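Local coordinates for protein BfpC (PDB 3VHJ) that is an essential component of type IV pilus biogenesis in Escherichia coli, a membrane protein represented here by its N-terminal cytoplasmic domain, at residues W96-V101 / K120-D125. The protein carries 1 engineered substitution. Numbering follows the deposited sequence.
Sequences WLVIGV and KKFFFD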
ATOM      1  N   TRP A  96      -3.032   6.639 -10.071  1.00 19.87           N
ATOM      2  CA  TRP A  96      -1.628   6.767  -9.719  1.00 20.14           C
ATOM      3  C   TRP A  96      -1.423   6.252  -8.310  1.00 18.76           C
ATOM      4  O   TRP A  96      -2.208   6.552  -7.412  1.00 19.31           O
ATOM      5  CB  TRP A  96      -1.172   8.221  -9.824  1.00 21.13           C
ATOM      6  CG  TRP A  96      -0.999   8.627 -11.243  1.00 23.70           C
ATOM      7  CD1 TRP A  96      -1.969   9.072 -12.100  1.00 24.48           C
ATOM      8  CD2 TRP A  96       0.202   8.531 -12.010  1.00 25.06           C
ATOM      9  NE1 TRP A  96      -1.441   9.253 -13.356  1.00 26.72           N
ATOM     10  CE2 TRP A  96      -0.109   8.929 -13.329  1.00 26.08           C
ATOM     11  CE3 TRP A  96       1.517   8.146 -11.710  1.00 25.02           C
ATOM     12  CZ2 TRP A  96       0.845   8.951 -14.348  1.00 27.38           C
ATOM     13  CZ3 TRP A  96       2.467   8.169 -12.723  1.00 27.64           C
ATOM     14  CH2 TRP A  96       2.123   8.570 -14.028  1.00 28.00           C
ATOM     15  N   LEU A  97      -0.358   5.484  -8.126  1.00 16.63           N
ATOM     16  CA  LEU A  97      -0.050   4.891  -6.836  1.00 18.12           C
ATOM     17  C   LEU A  97       1.273   5.389  -6.261  1.00 17.40           C
ATOM     18  O   LEU A  97       2.244   5.564  -6.989  1.00 17.37           O
ATOM     19  CB  LEU A  97       0.031   3.369  -6.985  1.00 16.67           C
ATOM     20  CG  LEU A  97      -1.136   2.675  -7.695  1.00 18.08           C
ATOM     21  CD1 LEU A  97      -0.805   1.195  -7.860  1.00 17.34           C
ATOM     22  CD2 LEU A  97      -2.426   2.869  -6.900  1.00 17.06           C
ATOM     23  N   VAL A  98       1.294   5.632  -4.953  1.00 16.80           N
ATOM     24  CA  VAL A  98       2.516   6.044  -4.271  1.00 16.29           C
ATOM     25  C   VAL A  98       2.636   5.068  -3.109  1.00 17.04           C
ATOM     26  O   VAL A  98       1.768   5.022  -2.241  1.00 16.33           O
ATOM     27  CB  VAL A  98       2.439   7.482  -3.731  1.00 16.64           C
ATOM     28  CG1 VAL A  98       3.742   7.826  -2.995  1.00 17.12           C
ATOM     29  CG2 VAL A  98       2.225   8.452  -4.891  1.00 18.77           C
ATOM     30  N   ILE A  99       3.706   4.283  -3.106  1.00 17.82           N
ATOM     31  CA  ILE A  99       3.902   3.279  -2.074  1.00 18.39           C
ATOM     32  C   ILE A  99       5.266   3.374  -1.408  1.00 17.28           C
ATOM     33  O   ILE A  99       6.173   4.011  -1.925  1.00 17.19           O
ATOM     34  CB  ILE A  99       3.723   1.863  -2.660  1.00 18.40           C
ATOM     35  CG1 ILE A  99       4.844   1.548  -3.643  1.00 21.05           C
ATOM     36  CG2 ILE A  99       2.389   1.775  -3.398  1.00 21.51           C
ATOM     37  CD1 ILE A  99       4.745   0.165  -4.251  1.00 22.11           C
ATOM     38  N   GLY A 100       5.396   2.733  -0.251  1.00 16.57           N
ATOM     39  CA  GLY A 100       6.652   2.756   0.477  1.00 16.58           C
ATOM     40  C   GLY A 100       6.675   1.686   1.553  1.00 16.78           C
ATOM     41  O   GLY A 100       5.741   1.583   2.346  1.00 16.90           O
ATOM     42  N   VAL A 101       7.739   0.886   1.568  1.00 18.84           N
ATOM     43  CA  VAL A 101       7.902  -0.190   2.546  1.00 17.32           C
ATOM     44  C   VAL A 101       9.281  -0.015   3.186  1.00 18.89           C
ATOM     45  O   VAL A 101      10.280   0.169   2.481  1.00 17.45           O
ATOM     46  CB  VAL A 101       7.797  -1.569   1.855  1.00 19.63           C
ATOM     47  CG1 VAL A 101       8.065  -2.683   2.849  1.00 18.11           C
ATOM     48  CG2 VAL A 101       6.413  -1.731   1.245  1.00 18.58           C
ATOM     49  N   LYS A 120       2.288  13.061  -7.636  1.00 25.74           N
ATOM     50  CA  LYS A 120       3.663  13.538  -7.704  1.00 27.08           C
ATOM     51  C   LYS A 120       3.951  14.422  -6.490  1.00 25.63           C
ATOM     52  O   LYS A 120       4.991  14.289  -5.844  1.00 25.44           O
ATOM     53  CB  LYS A 120       3.881  14.328  -9.006  1.00 29.42           C
ATOM     54  CG  LYS A 120       5.344  14.646  -9.314  1.00 35.84           C
ATOM     55  CD  LYS A 120       5.500  15.363 -10.655  1.00 38.86           C
ATOM     56  CE  LYS A 120       6.965  15.712 -10.927  1.00 43.72           C
ATOM     57  NZ  LYS A 120       7.176  16.349 -12.263  1.00 44.51           N
ATOM     58  N   LYS A 121       3.017  15.311  -6.169  1.00 25.53           N
ATOM     59  CA  LYS A 121       3.181  16.210  -5.032  1.00 26.64           C
ATOM     60  C   LYS A 121       3.286  15.455  -3.702  1.00 26.64           C
ATOM     61  O   LYS A 121       4.090  15.814  -2.841  1.00 25.30           O
ATOM     62  CB  LYS A 121       2.017  17.209  -4.975  1.00 29.16           C
ATOM     63  CG  LYS A 121       2.085  18.194  -3.812  1.00 33.51           C
ATOM     64  CD  LYS A 121       0.953  19.213  -3.876  1.00 37.10           C
ATOM     65  CE  LYS A 121       0.980  20.154  -2.682  1.00 39.69           C
ATOM     66  NZ  LYS A 121       2.304  20.826  -2.523  1.00 40.72           N
ATOM     67  N   PHE A 122       2.477  14.412  -3.534  1.00 24.67           N
ATOM     68  CA  PHE A 122       2.512  13.631  -2.298  1.00 23.46           C
ATOM     69  C   PHE A 122       3.853  12.909  -2.199  1.00 22.35           C
ATOM     70  O   PHE A 122       4.482  12.871  -1.142  1.00 22.27           O
ATOM     71  CB  PHE A 122       1.384  12.601  -2.282  1.00 22.42           C
ATOM     72  CG  PHE A 122       1.293  11.835  -0.997  1.00 22.75           C
ATOM     73  CD1 PHE A 122       0.659  12.387   0.112  1.00 23.04           C
ATOM     74  CD2 PHE A 122       1.870  10.576  -0.883  1.00 22.47           C
ATOM     75  CE1 PHE A 122       0.603  11.692   1.323  1.00 23.97           C
ATOM     76  CE2 PHE A 122       1.820   9.871   0.322  1.00 25.30           C
ATOM     77  CZ  PHE A 122       1.185  10.432   1.427  1.00 25.40           C
ATOM     78  N   PHE A 123       4.273  12.339  -3.321  1.00 21.42           N
ATOM     79  CA  PHE A 123       5.526  11.611  -3.428  1.00 22.05           C
ATOM     80  C   PHE A 123       6.709  12.468  -2.984  1.00 23.70           C
ATOM     81  O   PHE A 123       7.505  12.063  -2.132  1.00 21.84           O
ATOM     82  CB  PHE A 123       5.708  11.172  -4.881  1.00 21.62           C
ATOM     83  CG  PHE A 123       6.987  10.436  -5.150  1.00 22.69           C
ATOM     84  CD1 PHE A 123       7.232   9.195  -4.564  1.00 23.45           C
ATOM     85  CD2 PHE A 123       7.923  10.956  -6.039  1.00 22.79           C
ATOM     86  CE1 PHE A 123       8.387   8.483  -4.863  1.00 21.75           C
ATOM     87  CE2 PHE A 123       9.084  10.251  -6.346  1.00 23.01           C
ATOM     88  CZ  PHE A 123       9.316   9.010  -5.758  1.00 24.43           C
ATOM     89  N   PHE A 124       6.824  13.658  -3.566  1.00 24.37           N
ATOM     90  CA  PHE A 124       7.916  14.560  -3.225  1.00 25.16           C
ATOM     91  C   PHE A 124       7.837  15.122  -1.811  1.00 24.26           C
ATOM     92  O   PHE A 124       8.838  15.169  -1.105  1.00 25.06           O
ATOM     93  CB  PHE A 124       7.974  15.727  -4.215  1.00 26.69           C
ATOM     94  CG  PHE A 124       8.664  15.396  -5.503  1.00 28.00           C
ATOM     95  CD1 PHE A 124       7.950  15.326  -6.693  1.00 29.70           C
ATOM     96  CD2 PHE A 124      10.036  15.162  -5.528  1.00 29.19           C
ATOM     97  CE1 PHE A 124       8.595  15.028  -7.898  1.00 29.67           C
ATOM     98  CE2 PHE A 124      10.688  14.864  -6.722  1.00 30.77           C
ATOM     99  CZ  PHE A 124       9.964  14.798  -7.911  1.00 30.09           C
ATOM    100  N   ASP A 125       6.649  15.548  -1.396  1.00 24.70           N
ATOM    101  CA  ASP A 125       6.495  16.131  -0.070  1.00 24.58           C
ATOM    102  C   ASP A 125       6.628  15.162   1.101  1.00 24.19           C
ATOM    103  O   ASP A 125       7.132  15.538   2.156  1.00 24.12           O
ATOM    104  CB  ASP A 125       5.148  16.853   0.055  1.00 26.25           C
ATOM    105  CG  ASP A 125       5.012  18.022  -0.906  1.00 31.02           C
ATOM    106  OD1 ASP A 125       6.032  18.667  -1.222  1.00 33.87           O
ATOM    107  OD2 ASP A 125       3.872  18.303  -1.334  1.00 34.48           O
TER
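Val98, in the strand 96-101, points its CB toward the helix segment 120-125 and touches two successive phenylalanines there, Phe122 and Phe123. Lys121 lies on the exposed side of the helix: its NZ pairs with the carboxylate of Asp125, one turn on, in a salt bridge of 3.2 Å to OD2, which it meets on the syn side and a little out of the carboxylate plane. Phe122 turns inward. Its CB heads for the strand, and with CG anti to the backbone N (chi1 -175°) the ring brings CD2 to 3.9 Å from Val98 CG1. The methyl sits at the edge of the ring, in its plane, so the valine meets no face of this ring. The same ring also meets His126, with the planes inclined at about 50°, and touches Lys111 and Val127. Phe123 follows, its CA lying 6.4 Å from that of Val98, the closest pair of CA atoms across the two segments. It presents an edge as well: CD1 stands 4.1 Å from the same Val98 CG1. One branch of the valine therefore serves both rings; chi1 of 178° sets CG1 anti to its backbone N, and CG2 takes no close part. Leu88, Phe113 and Val127 also pack against Val98. The helix 116-127 follows strand 107-113 and precedes 135-137 in the chain, packing on the mixed sheet they border, an order consistent with the ribonuclease H-like topology that underlies actin-like folds. No hydrogen bond or salt bridge joins the two segments. Only 139 Å² is buried between them, and what holds here is dispersion between a methyl and two ring edges together with exclusion of water, an attraction that sets little orientation, while the charged pair keeps to the helix surface.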